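Local coordinates for Non-sulfated chondroitin lyase E66 (Autographa californica nucleopolyhedrovirus, PDB 3VSN), which cleaves non-sulfated chondroitin as a baculovirus envelope lyase, and may digest the chondroitin sulfate barrier of the host midgut's peritrophic matrix during oral infection, at residues A[118-123]-A[173-178]; A[135-140]-A[185-190]. All blocks are in the same frame, centred on the assembly; numbering follows the deposited sequence.

Contact 1 (A[118-123]-A[173-178])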
ATOM      1  N   SER A 118      -0.338  -5.153 -40.238  1.00 26.13           N
ATOM      2  CA  SER A 118       0.506  -5.006 -41.425  1.00 27.34           C
ATOM      3  C   SER A 118       1.989  -4.824 -41.083  1.00 27.79           C
ATOM      4  O   SER A 118       2.847  -4.979 -41.952  1.00 28.20           O
ATOM      5  CB  SER A 118       0.017  -3.846 -42.300  1.00 27.67           C
ATOM      6  OG  SER A 118       0.404  -2.593 -41.759  1.00 28.30           O
ATOM      7  N   LYS A 119       2.287  -4.493 -39.826  1.00 27.78           N
ATOM      8  CA  LYS A 119       3.671  -4.294 -39.389  1.00 28.08           C
ATOM      9  C   LYS A 119       4.283  -5.541 -38.751  1.00 28.09           C
ATOM     10  O   LYS A 119       5.508  -5.659 -38.671  1.00 28.46           O
ATOM     11  CB  LYS A 119       3.782  -3.110 -38.420  1.00 28.66           C
ATOM     12  CG  LYS A 119       3.365  -1.761 -38.990  1.00 29.72           C
ATOM     13  CD  LYS A 119       4.279  -1.293 -40.114  1.00 29.95           C
ATOM     14  CE  LYS A 119       3.783   0.022 -40.693  1.00 30.68           C
ATOM     15  NZ  LYS A 119       4.479   0.380 -41.959  1.00 31.65           N
ATOM     16  N   LEU A 120       3.433  -6.463 -38.297  1.00 27.50           N
ATOM     17  CA  LEU A 120       3.890  -7.653 -37.578  1.00 27.81           C
ATOM     18  C   LEU A 120       4.517  -8.697 -38.506  1.00 28.40           C
ATOM     19  O   LEU A 120       3.907  -9.078 -39.509  1.00 28.63           O
ATOM     20  CB  LEU A 120       2.744  -8.282 -36.769  1.00 26.90           C
ATOM     21  CG  LEU A 120       2.192  -7.525 -35.554  1.00 26.67           C
ATOM     22  CD1 LEU A 120       0.953  -8.227 -35.016  1.00 26.49           C
ATOM     23  CD2 LEU A 120       3.239  -7.380 -34.458  1.00 26.34           C
ATOM     24  N   PRO A 121       5.745  -9.150 -38.180  1.00 28.66           N
ATOM     25  CA  PRO A 121       6.403 -10.229 -38.916  1.00 28.76           C
ATOM     26  C   PRO A 121       5.635 -11.545 -38.858  1.00 29.00           C
ATOM     27  O   PRO A 121       5.059 -11.895 -37.820  1.00 28.37           O
ATOM     28  CB  PRO A 121       7.744 -10.380 -38.195  1.00 29.04           C
ATOM     29  CG  PRO A 121       8.010  -9.033 -37.623  1.00 29.12           C
ATOM     30  CD  PRO A 121       6.663  -8.505 -37.221  1.00 28.85           C
ATOM     31  N   ASP A 122       5.634 -12.253 -39.983  1.00 28.78           N
ATOM     32  CA  ASP A 122       5.025 -13.567 -40.103  1.00 29.28           C
ATOM     33  C   ASP A 122       6.011 -14.428 -40.898  1.00 29.64           C
ATOM     34  O   ASP A 122       6.255 -14.151 -42.073  1.00 29.58           O
ATOM     35  CB  ASP A 122       3.679 -13.453 -40.828  1.00 29.04           C
ATOM     36  CG  ASP A 122       2.852 -14.731 -40.767  1.00 28.92           C
ATOM     37  OD1 ASP A 122       1.672 -14.673 -41.163  1.00 29.15           O
ATOM     38  OD2 ASP A 122       3.354 -15.788 -40.331  1.00 29.49           O
ATOM     39  N   PRO A 123       6.596 -15.464 -40.261  1.00 30.20           N
ATOM     40  CA  PRO A 123       6.345 -15.950 -38.898  1.00 30.04           C
ATOM     41  C   PRO A 123       6.886 -15.004 -37.812  1.00 29.99           C
ATOM     42  O   PRO A 123       7.759 -14.181 -38.102  1.00 29.66           O
ATOM     43  CB  PRO A 123       7.095 -17.285 -38.866  1.00 30.14           C
ATOM     44  CG  PRO A 123       8.224 -17.093 -39.817  1.00 30.29           C
ATOM     45  CD  PRO A 123       7.696 -16.205 -40.911  1.00 30.42           C
ATOM     46  N   GLY A 173      -2.775 -16.288 -32.491  1.00 20.92           N
ATOM     47  CA  GLY A 173      -2.358 -17.663 -32.774  1.00 21.47           C
ATOM     48  C   GLY A 173      -0.858 -17.748 -32.994  1.00 21.53           C
ATOM     49  O   GLY A 173      -0.215 -18.711 -32.578  1.00 21.91           O
ATOM     50  N   LEU A 174      -0.302 -16.720 -33.632  1.00 21.73           N
ATOM     51  CA  LEU A 174       1.135 -16.634 -33.859  1.00 21.95           C
ATOM     52  C   LEU A 174       1.904 -16.089 -32.654  1.00 22.36           C
ATOM     53  O   LEU A 174       2.896 -16.685 -32.236  1.00 22.32           O
ATOM     54  CB  LEU A 174       1.442 -15.782 -35.096  1.00 22.11           C
ATOM     55  CG  LEU A 174       1.106 -16.328 -36.488  1.00 22.27           C
ATOM     56  CD1 LEU A 174       1.499 -15.297 -37.532  1.00 22.33           C
ATOM     57  CD2 LEU A 174       1.797 -17.657 -36.772  1.00 22.64           C
ATOM     58  N   TYR A 175       1.446 -14.963 -32.104  1.00 22.16           N
ATOM     59  CA  TYR A 175       2.207 -14.234 -31.081  1.00 22.49           C
ATOM     60  C   TYR A 175       1.942 -14.669 -29.641  1.00 22.31           C
ATOM     61  O   TYR A 175       2.754 -14.409 -28.750  1.00 22.50           O
ATOM     62  CB  TYR A 175       2.022 -12.724 -31.246  1.00 22.62           C
ATOM     63  CG  TYR A 175       2.905 -12.166 -32.332  1.00 23.31           C
ATOM     64  CD1 TYR A 175       2.534 -12.259 -33.675  1.00 23.29           C
ATOM     65  CD2 TYR A 175       4.128 -11.572 -32.024  1.00 23.52           C
ATOM     66  CE1 TYR A 175       3.349 -11.765 -34.676  1.00 23.64           C
ATOM     67  CE2 TYR A 175       4.951 -11.069 -33.021  1.00 23.87           C
ATOM     68  CZ  TYR A 175       4.555 -11.170 -34.344  1.00 23.91           C
ATOM     69  OH  TYR A 175       5.366 -10.680 -35.337  1.00 24.33           O
ATOM     70  N   LEU A 176       0.812 -15.332 -29.428  1.00 22.24           N
ATOM     71  CA  LEU A 176       0.451 -15.863 -28.120  1.00 22.18           C
ATOM     72  C   LEU A 176      -0.111 -17.280 -28.305  1.00 22.37           C
ATOM     73  O   LEU A 176      -1.295 -17.525 -28.046  1.00 22.07           O
ATOM     74  CB  LEU A 176      -0.563 -14.926 -27.449  1.00 22.14           C
ATOM     75  CG  LEU A 176      -0.868 -15.009 -25.952  1.00 22.09           C
ATOM     76  CD1 LEU A 176       0.396 -14.851 -25.119  1.00 22.07           C
ATOM     77  CD2 LEU A 176      -1.891 -13.945 -25.573  1.00 21.75           C
ATOM     78  N   PRO A 177       0.740 -18.222 -28.777  1.00 22.97           N
ATOM     79  CA  PRO A 177       0.273 -19.570 -29.144  1.00 23.04           C
ATOM     80  C   PRO A 177      -0.252 -20.391 -27.963  1.00 23.45           C
ATOM     81  O   PRO A 177      -1.098 -21.267 -28.154  1.00 23.59           O
ATOM     82  CB  PRO A 177       1.517 -20.224 -29.753  1.00 23.28           C
ATOM     83  CG  PRO A 177       2.670 -19.473 -29.181  1.00 23.14           C
ATOM     84  CD  PRO A 177       2.189 -18.066 -29.007  1.00 22.84           C
ATOM     85  N   THR A 178       0.267 -20.121 -26.766  1.00 23.04           N
ATOM     86  CA  THR A 178      -0.302 -20.654 -25.527  1.00 22.95           C
ATOM     87  C   THR A 178      -0.484 -19.497 -24.542  1.00 22.25           C
ATOM     88  O   THR A 178      -0.087 -18.369 -24.827  1.00 21.55           O
ATOM     89  CB  THR A 178       0.585 -21.737 -24.870  1.00 23.54           C
ATOM     90  OG1 THR A 178       1.705 -21.117 -24.228  1.00 24.08           O
ATOM     91  CG2 THR A 178       1.072 -22.772 -25.891  1.00 23.67           C
TER
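Tyr175 reaches with the far edge of its ring against the extended Leu120-Pro121 stretch that follows helix 103-119, where its hydroxyl donates a hydrogen bond to Pro121 O (OH to O, 2.8 Å). The bond lies in the carbonyl plane and meets a lone pair, with an angle of 125° at the oxygen, so the phenol approaches the carbonyl from the side rather than head on. The acceptor also sits near the plane of the tyrosine ring, at its edge. Tyr175 CG stands anti to its own carbonyl carbon (chi1 -80°), which carries the ring away from the end of helix 161-175 and toward the loop. The pyrrolidine of Pro121 crosses the phenol at about a right angle, its CD 3.2 Å from Tyr175 OH; Pro121 N is close to the same oxygen but has no hydrogen to offer. Leu120 adds apolar packing obliquely to the ring, CD2 lying 4.0 Å from Tyr175 CZ, while its CB approaches the hydroxyl.

One residue earlier on the helix, Leu174 makes a second, more exposed touch. Its CD1 branch lies against the carboxylate of Asp122, 3.4 Å from OD2, in a van der Waals contact with the two side chains crossing nearly at right angles. The carboxylate is also hydrogen-bonded through OD1 to the hydroxyl of Tyr170, so the same helix meets Asp122 through both an apolar and a polar group. The peptide bond between Asp122 and Pro123 is cis, and the ring of Tyr175 also packs on Pro124 and Pro125 farther along this proline-rich loop. The contact thus ties the loop leaving helix 103-119 to the C-terminal end of helix 161-175, with Leu120 also resting on Trp171 of that helix and on Met144 of helix 138-154.

Contact 2 (A[135-140]-A[185-190])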
ATOM      1  N   ALA A 135      15.623  -6.978 -26.900  1.00 46.25           N
ATOM      2  CA  ALA A 135      15.131  -7.321 -25.565  1.00 44.73           C
ATOM      3  C   ALA A 135      13.868  -6.554 -25.149  1.00 43.14           C
ATOM      4  O   ALA A 135      13.344  -6.772 -24.053  1.00 44.31           O
ATOM      5  CB  ALA A 135      16.237  -7.132 -24.535  1.00 45.33           C
ATOM      6  N   ASP A 136      13.381  -5.669 -26.018  1.00 40.87           N
ATOM      7  CA  ASP A 136      12.172  -4.882 -25.735  1.00 38.34           C
ATOM      8  C   ASP A 136      10.894  -5.605 -26.185  1.00 35.20           C
ATOM      9  O   ASP A 136      10.105  -5.088 -26.983  1.00 35.08           O
ATOM     10  CB  ASP A 136      12.278  -3.485 -26.361  1.00 39.58           C
ATOM     11  CG  ASP A 136      13.285  -2.593 -25.645  1.00 41.16           C
ATOM     12  OD1 ASP A 136      13.989  -3.079 -24.733  1.00 41.98           O
ATOM     13  OD2 ASP A 136      13.372  -1.397 -25.997  1.00 42.46           O
ATOM     14  N   TRP A 137      10.700  -6.803 -25.643  1.00 31.77           N
ATOM     15  CA  TRP A 137       9.606  -7.689 -26.030  1.00 29.49           C
ATOM     16  C   TRP A 137       8.291  -7.346 -25.375  1.00 27.84           C
ATOM     17  O   TRP A 137       7.235  -7.782 -25.843  1.00 26.73           O
ATOM     18  CB  TRP A 137       9.984  -9.128 -25.691  1.00 29.32           C
ATOM     19  CG  TRP A 137      10.238  -9.323 -24.214  1.00 29.82           C
ATOM     20  CD1 TRP A 137      11.457  -9.257 -23.542  1.00 30.27           C
ATOM     21  CD2 TRP A 137       9.240  -9.580 -23.167  1.00 29.46           C
ATOM     22  NE1 TRP A 137      11.288  -9.469 -22.195  1.00 30.19           N
ATOM     23  CE2 TRP A 137       9.983  -9.666 -21.902  1.00 30.04           C
ATOM     24  CE3 TRP A 137       7.861  -9.757 -23.153  1.00 29.43           C
ATOM     25  CZ2 TRP A 137       9.349  -9.917 -20.694  1.00 29.77           C
ATOM     26  CZ3 TRP A 137       7.232 -10.002 -21.928  1.00 29.65           C
ATOM     27  CH2 TRP A 137       7.960 -10.081 -20.729  1.00 29.56           C
ATOM     28  N   TYR A 138       8.349  -6.570 -24.290  1.00 26.16           N
ATOM     29  CA  TYR A 138       7.204  -6.351 -23.388  1.00 24.78           C
ATOM     30  C   TYR A 138       5.880  -6.030 -24.080  1.00 23.71           C
ATOM     31  O   TYR A 138       4.896  -6.750 -23.907  1.00 23.55           O
ATOM     32  CB  TYR A 138       7.526  -5.270 -22.344  1.00 24.38           C
ATOM     33  CG  TYR A 138       6.519  -5.179 -21.207  1.00 24.47           C
ATOM     34  CD1 TYR A 138       6.567  -6.074 -20.137  1.00 24.44           C
ATOM     35  CD2 TYR A 138       5.527  -4.196 -21.199  1.00 24.41           C
ATOM     36  CE1 TYR A 138       5.659  -5.995 -19.092  1.00 24.39           C
ATOM     37  CE2 TYR A 138       4.610  -4.108 -20.156  1.00 24.44           C
ATOM     38  CZ  TYR A 138       4.682  -5.012 -19.106  1.00 24.65           C
ATOM     39  OH  TYR A 138       3.783  -4.941 -18.064  1.00 24.64           O
ATOM     40  N   HIS A 139       5.861  -4.952 -24.855  1.00 23.05           N
ATOM     41  CA  HIS A 139       4.621  -4.462 -25.453  1.00 22.96           C
ATOM     42  C   HIS A 139       4.048  -5.352 -26.524  1.00 22.60           C
ATOM     43  O   HIS A 139       2.865  -5.251 -26.850  1.00 22.48           O
ATOM     44  CB  HIS A 139       4.789  -3.028 -25.933  1.00 22.97           C
ATOM     45  CG  HIS A 139       4.867  -2.027 -24.807  1.00 23.46           C
ATOM     46  ND1 HIS A 139       5.945  -1.255 -24.593  1.00 23.59           N
ATOM     47  CD2 HIS A 139       3.948  -1.708 -23.808  1.00 23.34           C
ATOM     48  CE1 HIS A 139       5.727  -0.472 -23.519  1.00 23.71           C
ATOM     49  NE2 HIS A 139       4.505  -0.754 -23.039  1.00 23.78           N
ATOM     50  N   PHE A 140       4.869  -6.253 -27.057  1.00 22.07           N
ATOM     51  CA  PHE A 140       4.404  -7.218 -28.051  1.00 21.85           C
ATOM     52  C   PHE A 140       3.675  -8.399 -27.407  1.00 21.34           C
ATOM     53  O   PHE A 140       2.690  -8.899 -27.952  1.00 21.02           O
ATOM     54  CB  PHE A 140       5.569  -7.704 -28.923  1.00 22.42           C
ATOM     55  CG  PHE A 140       6.267  -6.597 -29.662  1.00 22.89           C
ATOM     56  CD1 PHE A 140       5.704  -6.046 -30.809  1.00 23.38           C
ATOM     57  CD2 PHE A 140       7.480  -6.092 -29.203  1.00 23.03           C
ATOM     58  CE1 PHE A 140       6.340  -5.014 -31.488  1.00 23.68           C
ATOM     59  CE2 PHE A 140       8.122  -5.066 -29.878  1.00 23.38           C
ATOM     60  CZ  PHE A 140       7.552  -4.525 -31.021  1.00 23.48           C
ATOM     61  N   TRP A 185       9.593 -17.423 -25.945  1.00 28.85           N
ATOM     62  CA  TRP A 185       9.859 -17.346 -24.509  1.00 28.37           C
ATOM     63  C   TRP A 185       8.736 -17.894 -23.680  1.00 28.18           C
ATOM     64  O   TRP A 185       7.561 -17.658 -23.973  1.00 28.26           O
ATOM     65  CB  TRP A 185      10.090 -15.907 -24.080  1.00 28.58           C
ATOM     66  CG  TRP A 185      11.437 -15.315 -24.416  1.00 29.04           C
ATOM     67  CD1 TRP A 185      12.687 -15.703 -23.936  1.00 29.31           C
ATOM     68  CD2 TRP A 185      11.704 -14.155 -25.278  1.00 29.19           C
ATOM     69  NE1 TRP A 185      13.678 -14.900 -24.446  1.00 29.63           N
ATOM     70  CE2 TRP A 185      13.157 -13.951 -25.255  1.00 29.43           C
ATOM     71  CE3 TRP A 185      10.913 -13.304 -26.048  1.00 29.22           C
ATOM     72  CZ2 TRP A 185      13.767 -12.933 -25.973  1.00 29.66           C
ATOM     73  CZ3 TRP A 185      11.540 -12.281 -26.769  1.00 29.43           C
ATOM     74  CH2 TRP A 185      12.933 -12.101 -26.730  1.00 29.89           C
ATOM     75  N   HIS A 186       9.090 -18.619 -22.622  1.00 27.21           N
ATOM     76  CA  HIS A 186       8.125 -19.029 -21.610  1.00 26.55           C
ATOM     77  C   HIS A 186       8.003 -17.932 -20.589  1.00 25.83           C
ATOM     78  O   HIS A 186       9.002 -17.320 -20.207  1.00 25.58           O
ATOM     79  CB  HIS A 186       8.563 -20.335 -20.960  1.00 27.29           C
ATOM     80  CG  HIS A 186       7.707 -20.755 -19.789  1.00 27.73           C
ATOM     81  ND1 HIS A 186       6.490 -21.308 -19.942  1.00 27.95           N
ATOM     82  CD2 HIS A 186       7.939 -20.686 -18.419  1.00 27.70           C
ATOM     83  CE1 HIS A 186       5.968 -21.580 -18.734  1.00 27.85           C
ATOM     84  NE2 HIS A 186       6.855 -21.198 -17.801  1.00 28.33           N
ATOM     85  N   ARG A 187       6.779 -17.658 -20.146  1.00 24.75           N
ATOM     86  CA  ARG A 187       6.542 -16.568 -19.198  1.00 24.25           C
ATOM     87  C   ARG A 187       5.865 -17.049 -17.917  1.00 23.96           C
ATOM     88  O   ARG A 187       5.180 -18.076 -17.911  1.00 24.09           O
ATOM     89  CB  ARG A 187       5.730 -15.444 -19.853  1.00 24.25           C
ATOM     90  CG  ARG A 187       6.379 -14.811 -21.081  1.00 24.25           C
ATOM     91  CD  ARG A 187       7.693 -14.117 -20.745  1.00 24.81           C
ATOM     92  NE  ARG A 187       8.313 -13.508 -21.923  1.00 25.01           N
ATOM     93  CZ  ARG A 187       9.582 -13.114 -21.985  1.00 25.88           C
ATOM     94  NH1 ARG A 187      10.385 -13.265 -20.937  1.00 25.86           N
ATOM     95  NH2 ARG A 187      10.055 -12.571 -23.098  1.00 25.88           N
ATOM     96  N   THR A 188       6.072 -16.296 -16.836  1.00 23.35           N
ATOM     97  CA  THR A 188       5.554 -16.643 -15.511  1.00 22.77           C
ATOM     98  C   THR A 188       5.014 -15.401 -14.805  1.00 21.87           C
ATOM     99  O   THR A 188       5.049 -14.300 -15.359  1.00 21.55           O
ATOM    100  CB  THR A 188       6.663 -17.226 -14.602  1.00 23.04           C
ATOM    101  OG1 THR A 188       7.714 -16.263 -14.456  1.00 23.28           O
ATOM    102  CG2 THR A 188       7.229 -18.532 -15.167  1.00 23.41           C
ATOM    103  N   ALA A 189       4.520 -15.601 -13.581  1.00 21.30           N
ATOM    104  CA  ALA A 189       4.194 -14.514 -12.649  1.00 20.81           C
ATOM    105  C   ALA A 189       3.294 -13.431 -13.257  1.00 20.21           C
ATOM    106  O   ALA A 189       2.277 -13.750 -13.875  1.00 19.76           O
ATOM    107  CB  ALA A 189       5.472 -13.919 -12.060  1.00 20.49           C
ATOM    108  N   GLY A 190       3.673 -12.164 -13.078  1.00 19.97           N
ATOM    109  CA  GLY A 190       2.876 -11.019 -13.538  1.00 20.17           C
ATOM    110  C   GLY A 190       2.621 -11.008 -15.035  1.00 20.18           C
ATOM    111  O   GLY A 190       1.506 -10.716 -15.484  1.00 19.80           O
TER
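A cation-pi stack beside the catalytic site joins the residues leading into helix 138-154 to the segment between strand 185-186 and helix 189-205: the guanidinium of Arg187 lies flat on the indole of Trp137. The two planes are only 14° apart, and Arg187 CZ stands 3.4 Å from the centroid of the six-membered ring. NH2 lies over the fusion bond of the indole, 3.1 Å from both Trp137 CD2 and CE2, while Arg187 NE lies 3.6 Å from Trp137 CH2. NH2 and the indole NE1 are both donors, so they are neighbours through stacking and not through a bond. The arginine chain is bent at chi2 (-63°), which lays its flat end over the ring.

The opposite face of the guanidinium is met toward its rim by Trp185 CB, 3.4 Å above the plane, and the arginine group is therefore held between two tryptophan side chains. Both segments belong to the alpha-helical, alpha/alpha-toroid part of this polysaccharide lyase family 8 relative, and the side chain of Trp137 comes within about 3 Å of that of Asn191, an experimentally identified proton acceptor. Such a position is consistent with a tryptophan lining the substrate cleft. The stacked guanidinium probably limits turning of the indole. The indole of Trp185 comes in obliquely, its plane at 44° to that of Trp137, and touches mainly through CZ3, 3.7 Å from Trp137 CB. Trp137 also packs on Met183, in the turn between strands 181-182 and 185-186, and Arg187 on Met195 of helix 189-205; the backbone of Arg187 is hydrogen-bonded to Val180.

In the fold
Both contacts lie in the alpha-helical part of the chain, their centres 14 Å apart, with nearest atoms about 5 Å from each other and no direct touch. Their segments alternate along the sequence, and helix 138-154, which runs on from the 135-140 segment, also packs against Leu120 of contact 1. Met183 is another shared neighbour, meeting both Tyr175 and Trp137. Contact 1 is partly buried, away from the annotated sites, and combines a tyrosine-to-carbonyl hydrogen bond with apolar packing in a proline-rich loop. Contact 2 is a surface contact next to Asn191, and with no hydrogen bond across it relies on stacked cationic and aromatic groups.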